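Local structure of DNA helicase RecQ (Deinococcus radiodurans, 4Q48) at residues I144-G154 with D184-L195. The protein probably couples ATP hydrolysis to the 3'-5' unwinding of duplex DNA, the crystallised piece being the catalytic core of this zinc-containing RecQ helicase. Numbering follows the deposited sequence.
Sequences IDEAHCVSQWG and DERTRADIKSVL
S151 and D190 approach to 5.8 Å between CA atoms and G154 and T187 to 5.1 Å, as the chain leaving strand 139-145 passes through a 3-10 turn and runs along helix 185-194, antiparallel to it. At the L195 end the contact is apolar: L195 CD1 meets I144 CG2 tip to tip, A147 CB rests on I191 CD1, and V150 and V194 slide past each other, their CG2 atoms 3.8 Å apart. In the middle, chi1 of -173° swings S151 OG away from its backbone N and toward D190 OD2, to which it donates at 3.1 Å, 32° out of the carboxylate plane; OG also accepts from W153 N in an ST turn. Beyond it the R186 guanidinium, salt-bridged through NH1 to D486, lies over the W153 six-membered ring, planes 23° apart and CZ 3.8 Å from the centroid, a cation-pi stack; D190 OD2 sits at the indole edge. With an alanine at W153, the guanidinium would probably lose its aromatic platform and be held less firmly flat. A147 and H148 of the DEAH box (motif II) thus pack on helix 185-194, while hydrogen bonding and cation-pi stacking fix the following loop, where W153 touches helix 359-376 of the zinc-binding region.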
loop_
_atom_site.group_PDB
_atom_site.type_symbol
_atom_site.label_atom_id
_atom_site.label_comp_id
_atom_site.label_asym_id
_atom_site.label_seq_id
_atom_site.Cartn_x
_atom_site.Cartn_y
_atom_site.Cartn_z
ATOM N N ILE A 144 7.749 -2.780 -15.228
ATOM C CA ILE A 144 7.772 -1.514 -14.496
ATOM C C ILE A 144 7.567 -1.787 -12.995
ATOM O O ILE A 144 6.453 -2.070 -12.543
ATOM C CB ILE A 144 6.719 -0.530 -15.035
ATOM C CG1 ILE A 144 7.062 -0.115 -16.467
ATOM C CG2 ILE A 144 6.691 0.729 -14.225
ATOM C CD1 ILE A 144 6.240 -0.816 -17.544
ATOM N N ASP A 145 8.670 -1.763 -12.241
ATOM C CA ASP A 145 8.614 -1.975 -10.798
ATOM C C ASP A 145 8.353 -0.654 -10.098
ATOM O O ASP A 145 8.762 0.409 -10.588
ATOM C CB ASP A 145 9.901 -2.599 -10.253
ATOM C CG ASP A 145 9.648 -3.442 -9.001
ATOM O OD1 ASP A 145 8.661 -3.147 -8.275
ATOM O OD2 ASP A 145 10.425 -4.395 -8.745
ATOM N N GLU A 146 7.682 -0.742 -8.950
ATOM C CA GLU A 146 7.179 0.431 -8.245
ATOM C C GLU A 146 6.356 1.344 -9.141
ATOM O O GLU A 146 6.597 2.557 -9.190
ATOM C CB GLU A 146 8.329 1.202 -7.611
ATOM C CG GLU A 146 8.692 0.636 -6.247
ATOM C CD GLU A 146 10.170 0.596 -6.026
ATOM O OE1 GLU A 146 10.902 0.840 -7.006
ATOM O OE2 GLU A 146 10.603 0.334 -4.883
ATOM N N ALA A 147 5.377 0.748 -9.829
ATOM C CA ALA A 147 4.564 1.444 -10.824
ATOM C C ALA A 147 3.810 2.654 -10.258
ATOM O O ALA A 147 3.386 3.558 -10.997
ATOM C CB ALA A 147 3.590 0.479 -11.449
ATOM N N HIS A 148 3.614 2.648 -8.944
ATOM C CA HIS A 148 2.840 3.677 -8.276
ATOM C C HIS A 148 3.384 5.079 -8.530
ATOM O O HIS A 148 2.621 6.045 -8.509
ATOM C CB HIS A 148 2.806 3.410 -6.770
ATOM C CG HIS A 148 4.162 3.259 -6.149
ATOM N ND1 HIS A 148 4.667 2.040 -5.744
ATOM C CD2 HIS A 148 5.115 4.175 -5.855
ATOM C CE1 HIS A 148 5.872 2.214 -5.229
ATOM N NE2 HIS A 148 6.166 3.501 -5.281
ATOM N N CYS A 149 4.672 5.181 -8.849
ATOM C CA CYS A 149 5.312 6.486 -8.981
ATOM C C CYS A 149 4.731 7.370 -10.074
ATOM O O CYS A 149 4.986 8.570 -10.091
ATOM C CB CYS A 149 6.808 6.330 -9.224
ATOM S SG CYS A 149 7.765 5.908 -7.780
ATOM N N VAL A 150 3.995 6.777 -11.007
ATOM C CA VAL A 150 3.340 7.548 -12.060
ATOM C C VAL A 150 2.253 8.456 -11.468
ATOM O O VAL A 150 1.985 9.540 -11.985
ATOM C CB VAL A 150 2.733 6.625 -13.150
ATOM C CG1 VAL A 150 3.817 5.763 -13.763
ATOM C CG2 VAL A 150 1.619 5.747 -12.589
ATOM N N SER A 151 1.657 8.012 -10.364
ATOM C CA SER A 151 0.521 8.679 -9.729
ATOM C C SER A 151 0.893 9.868 -8.856
ATOM O O SER A 151 1.913 9.836 -8.159
ATOM C CB SER A 151 -0.257 7.673 -8.873
ATOM O OG SER A 151 -1.444 8.249 -8.365
ATOM N N GLN A 152 0.076 10.923 -8.920
ATOM C CA GLN A 152 0.176 12.036 -7.972
ATOM C C GLN A 152 -0.128 11.492 -6.577
ATOM O O GLN A 152 0.316 12.041 -5.571
ATOM C CB GLN A 152 -0.808 13.170 -8.304
ATOM C CG GLN A 152 -2.271 12.787 -8.029
ATOM C CD GLN A 152 -3.297 13.437 -8.952
ATOM O OE1 GLN A 152 -3.225 13.313 -10.182
ATOM N NE2 GLN A 152 -4.286 14.104 -8.354
ATOM N N TRP A 153 -0.898 10.405 -6.534
ATOM C CA TRP A 153 -1.417 9.870 -5.279
ATOM C C TRP A 153 -0.516 8.939 -4.474
ATOM O O TRP A 153 -0.024 9.305 -3.407
ATOM C CB TRP A 153 -2.738 9.132 -5.551
ATOM C CG TRP A 153 -3.810 10.031 -6.112
ATOM C CD1 TRP A 153 -4.150 10.196 -7.431
ATOM C CD2 TRP A 153 -4.664 10.909 -5.364
ATOM N NE1 TRP A 153 -5.166 11.122 -7.543
ATOM C CE2 TRP A 153 -5.500 11.569 -6.290
ATOM C CE3 TRP A 153 -4.808 11.194 -3.998
ATOM C CZ2 TRP A 153 -6.457 12.490 -5.896
ATOM C CZ3 TRP A 153 -5.760 12.107 -3.612
ATOM C CH2 TRP A 153 -6.572 12.744 -4.557
ATOM N N GLY A 154 -0.254 7.760 -5.019
ATOM C CA GLY A 154 0.144 6.634 -4.198
ATOM C C GLY A 154 1.407 6.582 -3.366
ATOM O O GLY A 154 1.483 5.725 -2.474
ATOM N N ASP A 184 -2.915 1.740 -3.241
ATOM C CA ASP A 184 -3.933 2.791 -3.132
ATOM C C ASP A 184 -4.906 2.775 -4.334
ATOM O O ASP A 184 -4.497 2.621 -5.484
ATOM C CB ASP A 184 -3.253 4.154 -2.977
ATOM C CG ASP A 184 -4.158 5.192 -2.352
ATOM O OD1 ASP A 184 -5.367 4.935 -2.243
ATOM O OD2 ASP A 184 -3.661 6.266 -1.953
ATOM N N GLU A 185 -6.199 2.897 -4.044
ATOM C CA GLU A 185 -7.268 2.596 -4.993
ATOM C C GLU A 185 -7.344 3.609 -6.129
ATOM O O GLU A 185 -7.543 3.235 -7.283
ATOM C CB GLU A 185 -8.588 2.560 -4.222
ATOM C CG GLU A 185 -9.874 2.344 -4.989
ATOM C CD GLU A 185 -11.097 2.679 -4.117
ATOM O OE1 GLU A 185 -10.991 2.606 -2.862
ATOM O OE2 GLU A 185 -12.166 3.020 -4.675
ATOM N N ARG A 186 -7.168 4.884 -5.803
ATOM C CA ARG A 186 -6.836 5.931 -6.778
ATOM C C ARG A 186 -5.509 5.770 -7.507
ATOM O O ARG A 186 -5.322 6.309 -8.602
ATOM C CB ARG A 186 -6.900 7.302 -6.100
ATOM C CG ARG A 186 -8.330 7.824 -6.057
ATOM C CD ARG A 186 -8.476 9.076 -5.225
ATOM N NE ARG A 186 -7.915 8.851 -3.901
ATOM C CZ ARG A 186 -8.012 9.704 -2.891
ATOM N NH1 ARG A 186 -8.661 10.850 -3.049
ATOM N NH2 ARG A 186 -7.472 9.398 -1.719
ATOM N N THR A 187 -4.573 5.079 -6.875
ATOM C CA THR A 187 -3.277 4.817 -7.486
ATOM C C THR A 187 -3.322 3.616 -8.436
ATOM O O THR A 187 -2.754 3.665 -9.525
ATOM C CB THR A 187 -2.209 4.583 -6.416
ATOM O OG1 THR A 187 -2.319 5.604 -5.412
ATOM C CG2 THR A 187 -0.822 4.609 -7.044
ATOM N N ARG A 188 -4.030 2.563 -8.034
ATOM C CA ARG A 188 -4.258 1.402 -8.897
ATOM C C ARG A 188 -4.897 1.846 -10.209
ATOM O O ARG A 188 -4.617 1.296 -11.272
ATOM C CB ARG A 188 -5.172 0.393 -8.196
ATOM C CG ARG A 188 -4.590 -0.241 -6.951
ATOM C CD ARG A 188 -5.307 -1.538 -6.634
ATOM N NE ARG A 188 -6.690 -1.269 -6.230
ATOM C CZ ARG A 188 -7.047 -0.954 -4.984
ATOM N NH1 ARG A 188 -6.133 -0.901 -4.032
ATOM N NH2 ARG A 188 -8.317 -0.712 -4.672
ATOM N N ALA A 189 -5.775 2.837 -10.115
ATOM C CA ALA A 189 -6.491 3.335 -11.271
ATOM C C ALA A 189 -5.584 4.124 -12.220
ATOM O O ALA A 189 -5.718 4.028 -13.441
ATOM C CB ALA A 189 -7.666 4.188 -10.808
ATOM N N ASP A 190 -4.628 4.851 -11.641
ATOM C CA ASP A 190 -3.717 5.729 -12.373
ATOM C C ASP A 190 -2.578 5.006 -13.074
ATOM O O ASP A 190 -2.123 5.430 -14.137
ATOM C CB ASP A 190 -3.092 6.721 -11.395
ATOM C CG ASP A 190 -3.795 8.047 -11.371
ATOM O OD1 ASP A 190 -4.943 8.116 -11.873
ATOM O OD2 ASP A 190 -3.197 9.001 -10.808
ATOM N N ILE A 191 -2.147 3.887 -12.502
ATOM C CA ILE A 191 -1.181 3.020 -13.160
ATOM C C ILE A 191 -1.785 2.446 -14.430
ATOM O O ILE A 191 -1.137 2.449 -15.478
ATOM C CB ILE A 191 -0.735 1.881 -12.236
ATOM C CG1 ILE A 191 0.004 2.450 -11.027
ATOM C CG2 ILE A 191 0.146 0.895 -12.985
ATOM C CD1 ILE A 191 0.318 1.413 -9.938
ATOM N N LYS A 192 -3.043 2.017 -14.351
ATOM C CA LYS A 192 -3.717 1.451 -15.499
ATOM C C LYS A 192 -3.662 2.500 -16.621
ATOM O O LYS A 192 -3.349 2.180 -17.770
ATOM C CB LYS A 192 -5.156 1.051 -15.146
ATOM C CG LYS A 192 -5.261 -0.141 -14.172
ATOM C CD LYS A 192 -6.716 -0.431 -13.753
ATOM C CE LYS A 192 -6.814 -1.510 -12.658
ATOM N NZ LYS A 192 -7.582 -2.752 -13.051
ATOM N N SER A 193 -3.892 3.761 -16.280
ATOM C CA SER A 193 -3.983 4.794 -17.306
ATOM C C SER A 193 -2.658 5.117 -18.010
ATOM O O SER A 193 -2.637 5.344 -19.221
ATOM C CB SER A 193 -4.559 6.076 -16.709
ATOM O OG SER A 193 -5.968 6.069 -16.808
ATOM N N VAL A 194 -1.564 5.166 -17.252
ATOM C CA VAL A 194 -0.245 5.485 -17.815
ATOM C C VAL A 194 0.367 4.371 -18.679
ATOM O O VAL A 194 1.001 4.642 -19.711
ATOM C CB VAL A 194 0.732 5.870 -16.704
ATOM C CG1 VAL A 194 2.021 6.424 -17.303
ATOM C CG2 VAL A 194 0.084 6.923 -15.813
ATOM N N LEU A 195 0.227 3.129 -18.225
ATOM C CA LEU A 195 0.861 1.997 -18.890
ATOM C C LEU A 195 -0.150 1.134 -19.637
ATOM O O LEU A 195 0.122 -0.044 -19.891
ATOM C CB LEU A 195 1.624 1.151 -17.860
ATOM C CG LEU A 195 2.491 1.950 -16.875
ATOM C CD1 LEU A 195 2.947 1.094 -15.712
ATOM C CD2 LEU A 195 3.687 2.578 -17.576
#